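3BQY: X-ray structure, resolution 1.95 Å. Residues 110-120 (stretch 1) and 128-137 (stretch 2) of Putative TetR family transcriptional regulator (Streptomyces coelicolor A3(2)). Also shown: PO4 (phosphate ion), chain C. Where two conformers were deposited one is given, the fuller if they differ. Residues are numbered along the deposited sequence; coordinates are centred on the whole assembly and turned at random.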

ATOM      1  N   ARG A 110      -7.004  18.821  -0.997  1.00 24.36           N
ATOM      2  CA  ARG A 110      -7.667  19.341   0.206  0.50 24.49           C
ATOM      3  C   ARG A 110      -7.423  18.423   1.399  1.00 24.42           C
ATOM      4  O   ARG A 110      -7.196  18.898   2.524  1.00 24.58           O
ATOM      5  CB  ARG A 110      -9.176  19.545   0.004  0.50 24.30           C
ATOM      6  CG  ARG A 110      -9.593  20.999  -0.013  0.50 23.87           C
ATOM      7  CD  ARG A 110     -11.106  21.212  -0.287  0.50 24.36           C
ATOM      8  NE  ARG A 110     -11.685  20.273  -1.260  0.50 26.21           N
ATOM      9  CZ  ARG A 110     -11.786  20.490  -2.572  0.50 26.22           C
ATOM     10  NH1 ARG A 110     -11.395  21.644  -3.134  0.50 28.07           N
ATOM     11  NH2 ARG A 110     -12.338  19.573  -3.328  0.50 22.53           N
ATOM     12  N   PHE A 111      -7.477  17.119   1.161  1.00 23.98           N
ATOM     13  CA  PHE A 111      -7.212  16.112   2.206  1.00 24.24           C
ATOM     14  C   PHE A 111      -5.772  16.299   2.724  1.00 23.76           C
ATOM     15  O   PHE A 111      -5.562  16.380   3.924  1.00 23.12           O
ATOM     16  CB  PHE A 111      -7.400  14.665   1.655  1.00 25.78           C
ATOM     17  CG  PHE A 111      -6.716  13.617   2.483  1.00 26.75           C
ATOM     18  CD1 PHE A 111      -7.298  13.163   3.673  1.00 30.99           C
ATOM     19  CD2 PHE A 111      -5.493  13.096   2.102  1.00 29.31           C
ATOM     20  CE1 PHE A 111      -6.654  12.189   4.452  1.00 29.86           C
ATOM     21  CE2 PHE A 111      -4.846  12.151   2.887  1.00 32.95           C
ATOM     22  CZ  PHE A 111      -5.433  11.698   4.069  1.00 30.99           C
ATOM     23  N   ALA A 112      -4.805  16.400   1.803  1.00 22.84           N
ATOM     24  CA  ALA A 112      -3.388  16.463   2.171  1.00 23.40           C
ATOM     25  C   ALA A 112      -3.101  17.769   2.910  1.00 23.08           C
ATOM     26  O   ALA A 112      -2.420  17.786   3.945  1.00 23.49           O
ATOM     27  CB  ALA A 112      -2.506  16.368   0.911  1.00 22.56           C
ATOM     28  N   ASP A 113      -3.579  18.868   2.345  1.00 22.43           N
ATOM     29  CA  ASP A 113      -3.390  20.187   2.960  1.00 22.93           C
ATOM     30  C   ASP A 113      -4.029  20.226   4.354  1.00 23.26           C
ATOM     31  O   ASP A 113      -3.453  20.770   5.297  1.00 22.94           O
ATOM     32  CB  ASP A 113      -3.998  21.272   2.035  1.00 22.66           C
ATOM     33  CG  ASP A 113      -3.673  22.686   2.499  1.00 24.40           C
ATOM     34  OD1 ASP A 113      -2.497  23.089   2.467  1.00 23.74           O
ATOM     35  OD2 ASP A 113      -4.590  23.392   2.913  1.00 24.29           O
ATOM     36  N   GLY A 114      -5.228  19.639   4.473  1.00 23.30           N
ATOM     37  CA  GLY A 114      -5.970  19.630   5.730  1.00 23.56           C
ATOM     38  C   GLY A 114      -5.198  18.854   6.784  1.00 23.80           C
ATOM     39  O   GLY A 114      -5.050  19.325   7.918  1.00 23.11           O
ATOM     40  N   LEU A 115      -4.700  17.671   6.418  1.00 22.37           N
ATOM     41  CA  LEU A 115      -3.920  16.839   7.364  1.00 22.89           C
ATOM     42  C   LEU A 115      -2.637  17.534   7.825  1.00 22.82           C
ATOM     43  O   LEU A 115      -2.354  17.602   9.031  1.00 22.66           O
ATOM     44  CB  LEU A 115      -3.596  15.458   6.759  1.00 23.62           C
ATOM     45  CG  LEU A 115      -3.089  14.388   7.768  1.00 27.14           C
ATOM     46  CD1 LEU A 115      -3.287  12.944   7.213  1.00 29.22           C
ATOM     47  CD2 LEU A 115      -1.654  14.577   8.131  1.00 27.52           C
ATOM     48  N   VAL A 116      -1.852  18.043   6.874  1.00 21.72           N
ATOM     49  CA  VAL A 116      -0.635  18.784   7.226  1.00 20.81           C
ATOM     50  C   VAL A 116      -0.978  20.001   8.115  1.00 20.77           C
ATOM     51  O   VAL A 116      -0.264  20.289   9.096  1.00 20.62           O
ATOM     52  CB  VAL A 116       0.151  19.222   5.941  1.00 21.05           C
ATOM     53  CG1 VAL A 116       1.355  20.121   6.313  1.00 21.31           C
ATOM     54  CG2 VAL A 116       0.627  17.980   5.121  1.00 19.24           C
ATOM     55  N   GLY A 117      -2.062  20.715   7.767  1.00 20.49           N
ATOM     56  CA  GLY A 117      -2.522  21.872   8.547  1.00 20.49           C
ATOM     57  C   GLY A 117      -2.882  21.535   9.989  1.00 20.71           C
ATOM     58  O   GLY A 117      -2.551  22.257  10.926  1.00 19.00           O
ATOM     59  N   VAL A 118      -3.578  20.430  10.175  1.00 20.35           N
ATOM     60  CA  VAL A 118      -3.935  20.003  11.545  1.00 19.87           C
ATOM     61  C   VAL A 118      -2.665  19.866  12.401  1.00 20.63           C
ATOM     62  O   VAL A 118      -2.610  20.351  13.530  1.00 19.20           O
ATOM     63  CB  VAL A 118      -4.711  18.660  11.493  1.00 21.10           C
ATOM     64  CG1 VAL A 118      -4.780  17.993  12.887  1.00 19.83           C
ATOM     65  CG2 VAL A 118      -6.133  18.933  10.955  1.00 20.86           C
ATOM     66  N   LEU A 119      -1.651  19.203  11.853  1.00 20.10           N
ATOM     67  CA  LEU A 119      -0.376  18.988  12.575  1.00 20.35           C
ATOM     68  C   LEU A 119       0.399  20.280  12.774  1.00 20.19           C
ATOM     69  O   LEU A 119       0.849  20.567  13.901  1.00 20.66           O
ATOM     70  CB  LEU A 119       0.490  17.940  11.833  1.00 19.85           C
ATOM     71  CG  LEU A 119      -0.263  16.594  11.768  1.00 21.90           C
ATOM     72  CD1 LEU A 119       0.597  15.564  10.960  1.00 22.33           C
ATOM     73  CD2 LEU A 119      -0.583  16.023  13.180  1.00 20.75           C
ATOM     74  N   ARG A 120       0.567  21.072  11.717  1.00 20.34           N
ATOM     75  CA  ARG A 120       1.282  22.346  11.889  1.00 21.08           C
ATOM     76  C   ARG A 120       0.619  23.228  12.957  1.00 21.22           C
ATOM     77  O   ARG A 120       1.288  23.833  13.795  1.00 21.78           O
ATOM     78  CB  ARG A 120       1.398  23.098  10.553  1.00 20.61           C
ATOM     79  CG  ARG A 120       2.332  22.384   9.530  1.00 20.86           C
ATOM     80  CD  ARG A 120       2.420  23.189   8.218  1.00 21.54           C
ATOM     81  NE  ARG A 120       3.402  24.287   8.310  1.00 22.36           N
ATOM     82  CZ  ARG A 120       3.188  25.552   7.927  1.00 23.36           C
ATOM     83  NH1 ARG A 120       2.015  25.923   7.417  1.00 20.86           N
ATOM     84  NH2 ARG A 120       4.175  26.451   8.027  1.00 20.68           N
ATOM     85  N   ASP A 128       8.173  17.517  10.047  1.00 24.70           N
ATOM     86  CA  ASP A 128       7.389  16.481  10.720  1.00 24.13           C
ATOM     87  C   ASP A 128       5.968  16.384  10.172  1.00 23.04           C
ATOM     88  O   ASP A 128       5.460  15.271   9.942  1.00 21.89           O
ATOM     89  CB  ASP A 128       7.364  16.687  12.232  1.00 23.93           C
ATOM     90  CG  ASP A 128       8.734  16.411  12.888  1.00 27.96           C
ATOM     91  OD1 ASP A 128       9.622  15.834  12.223  1.00 28.05           O
ATOM     92  OD2 ASP A 128       8.905  16.786  14.062  1.00 28.88           O
ATOM     93  N   ALA A 129       5.323  17.532   9.962  1.00 22.43           N
ATOM     94  CA  ALA A 129       3.938  17.525   9.481  1.00 21.99           C
ATOM     95  C   ALA A 129       3.838  16.935   8.060  1.00 22.23           C
ATOM     96  O   ALA A 129       2.939  16.147   7.776  1.00 22.31           O
ATOM     97  CB  ALA A 129       3.327  18.947   9.540  1.00 21.84           C
ATOM     98  N   ALA A 130       4.723  17.358   7.165  1.00 22.18           N
ATOM     99  CA  ALA A 130       4.703  16.837   5.802  1.00 22.42           C
ATOM    100  C   ALA A 130       5.073  15.351   5.759  1.00 22.90           C
ATOM    101  O   ALA A 130       4.433  14.564   5.063  1.00 23.20           O
ATOM    102  CB  ALA A 130       5.666  17.641   4.895  1.00 22.25           C
ATOM    103  N   ARG A 131       6.091  14.964   6.512  1.00 22.76           N
ATOM    104  CA  ARG A 131       6.452  13.550   6.548  1.00 23.52           C
ATOM    105  C   ARG A 131       5.341  12.704   7.156  1.00 23.55           C
ATOM    106  O   ARG A 131       5.117  11.570   6.739  1.00 24.28           O
ATOM    107  CB  ARG A 131       7.785  13.362   7.286  1.00 23.32           C
ATOM    108  CG  ARG A 131       8.965  13.842   6.444  1.00 25.74           C
ATOM    109  CD  ARG A 131      10.306  13.596   7.100  1.00 30.63           C
ATOM    110  NE  ARG A 131      10.439  14.262   8.403  1.00 34.02           N
ATOM    111  CZ  ARG A 131      11.151  15.364   8.622  1.00 38.27           C
ATOM    112  NH1 ARG A 131      11.807  15.952   7.611  1.00 35.99           N
ATOM    113  NH2 ARG A 131      11.212  15.866   9.862  1.00 38.55           N
ATOM    114  N   ALA A 132       4.631  13.253   8.145  1.00 23.10           N
ATOM    115  CA  ALA A 132       3.517  12.543   8.775  1.00 23.00           C
ATOM    116  C   ALA A 132       2.388  12.301   7.759  1.00 23.46           C
ATOM    117  O   ALA A 132       1.739  11.265   7.779  1.00 22.75           O
ATOM    118  CB  ALA A 132       2.962  13.356   9.970  1.00 21.95           C
ATOM    119  N   LEU A 133       2.158  13.269   6.875  1.00 23.52           N
ATOM    120  CA  LEU A 133       1.150  13.102   5.835  1.00 23.35           C
ATOM    121  C   LEU A 133       1.453  11.830   5.056  1.00 23.29           C
ATOM    122  O   LEU A 133       0.552  10.990   4.887  1.00 22.91           O
ATOM    123  CB  LEU A 133       1.123  14.331   4.891  1.00 23.71           C
ATOM    124  CG  LEU A 133       0.454  14.103   3.514  1.00 25.46           C
ATOM    125  CD1 LEU A 133      -1.046  13.836   3.720  1.00 24.09           C
ATOM    126  CD2 LEU A 133       0.753  15.324   2.570  1.00 22.59           C
ATOM    127  N   TYR A 134       2.700  11.671   4.608  1.00 22.96           N
ATOM    128  CA  TYR A 134       3.079  10.479   3.844  1.00 23.96           C
ATOM    129  C   TYR A 134       2.962   9.211   4.694  1.00 22.63           C
ATOM    130  O   TYR A 134       2.484   8.189   4.219  1.00 22.66           O
ATOM    131  CB  TYR A 134       4.512  10.590   3.281  1.00 25.45           C
ATOM    132  CG  TYR A 134       4.535  11.496   2.064  1.00 30.07           C
ATOM    133  CD1 TYR A 134       4.137  11.026   0.813  1.00 33.68           C
ATOM    134  CD2 TYR A 134       4.860  12.828   2.180  1.00 34.81           C
ATOM    135  CE1 TYR A 134       4.117  11.878  -0.319  1.00 35.00           C
ATOM    136  CE2 TYR A 134       4.836  13.681   1.058  1.00 36.87           C
ATOM    137  CZ  TYR A 134       4.464  13.198  -0.175  1.00 33.87           C
ATOM    138  OH  TYR A 134       4.451  14.062  -1.264  1.00 34.27           O
ATOM    139  N   SER A 135       3.370   9.283   5.948  1.00 22.44           N
ATOM    140  CA  SER A 135       3.323   8.068   6.799  1.00 22.61           C
ATOM    141  C   SER A 135       1.872   7.617   6.976  1.00 23.15           C
ATOM    142  O   SER A 135       1.554   6.428   6.826  1.00 22.67           O
ATOM    143  CB  SER A 135       3.934   8.308   8.178  1.00 22.50           C
ATOM    144  OG  SER A 135       5.261   8.807   8.084  1.00 23.68           O
ATOM    145  N   VAL A 136       0.992   8.559   7.302  1.00 23.21           N
ATOM    146  CA  VAL A 136      -0.413   8.225   7.570  1.00 23.23           C
ATOM    147  C   VAL A 136      -1.116   7.770   6.284  1.00 23.54           C
ATOM    148  O   VAL A 136      -1.854   6.757   6.278  1.00 23.78           O
ATOM    149  CB  VAL A 136      -1.185   9.442   8.177  1.00 23.61           C
ATOM    150  CG1 VAL A 136      -2.666   9.141   8.234  1.00 23.64           C
ATOM    151  CG2 VAL A 136      -0.642   9.779   9.577  1.00 24.61           C
ATOM    152  N   ALA A 137      -0.895   8.517   5.198  1.00 23.60           N
ATOM    153  CA  ALA A 137      -1.538   8.180   3.918  1.00 24.28           C
ATOM    154  C   ALA A 137      -1.022   6.852   3.401  1.00 24.00           C
ATOM    155  O   ALA A 137      -1.808   6.043   2.943  1.00 25.48           O
ATOM    156  CB  ALA A 137      -1.310   9.261   2.878  1.00 24.48           C
TER
HETATM  157  P   PO4 C 303      12.695  15.009   3.769  0.70 60.13           P
HETATM  158  O1  PO4 C 303      14.145  14.754   3.429  0.70 61.05           O
HETATM  159  O2  PO4 C 303      12.031  13.675   4.037  0.70 61.49           O
HETATM  160  O3  PO4 C 303      12.583  15.871   5.001  0.70 61.43           O
HETATM  161  O4  PO4 C 303      12.038  15.681   2.608  0.70 60.15           O

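Two helices can pack firmly without a single polar bond between them, and residues 110-120 and 128-137 of this TetR family regulator are a compact example. Their axes cross at 132°, nearer antiparallel than parallel, and approach to 8.6 Å. No hydrogen bond joins them; backbone hydrogen bonds run along each helix, and the contacts across are mainly apolar. The contact buries 449 Å², both sides summed.

The fit is clearest at Leu133, a knob seated among Phe111, Ala112, Leu115 and Val116, two neighbouring pairs one helical turn apart. Its CD2 lies 3.7 Å from Val116 CG2 and 3.8 Å from Ala112 CB, while its CD1 stands 4.2 Å from both Leu115 CD1 and Phe111 CE2, approaching the Phe111 ring obliquely. Both methyls of the leucine reach Ala112, for Leu133 CD1 is also 4.1 Å from Ala112 CB. Leu115 extends the apolar patch, its CD1 reaching Val136 CG1 at 4.0 Å.

Small residues lie where the backbones come close. At Ala129 the CA atoms of Val116 and Ala129 are 5.3 Å apart, and the alanine methyl, directed toward the other helix, packs against several neighbours: its CB is 3.6 Å from Arg120 CG, 3.8 Å from Leu119 CB and 3.9 Å from Val116 O. One turn on, Ala132 CB receives Leu119 CD1 at 3.4 Å, a tight methyl contact. Arg120 contributes here through the aliphatic part of its chain, its guanidinium being hydrogen-bonded elsewhere in the structure.

The salt bridge in these stretches lies within one helix and does not cross the contact. The CA-to-CB bond of Arg131 points away from the partner helix, and its NH2 forms a salt bridge with Asp128 OD1 at 2.8 Å, while its NH1 donates a hydrogen bond to O3 of the phosphate ion at 2.7 Å.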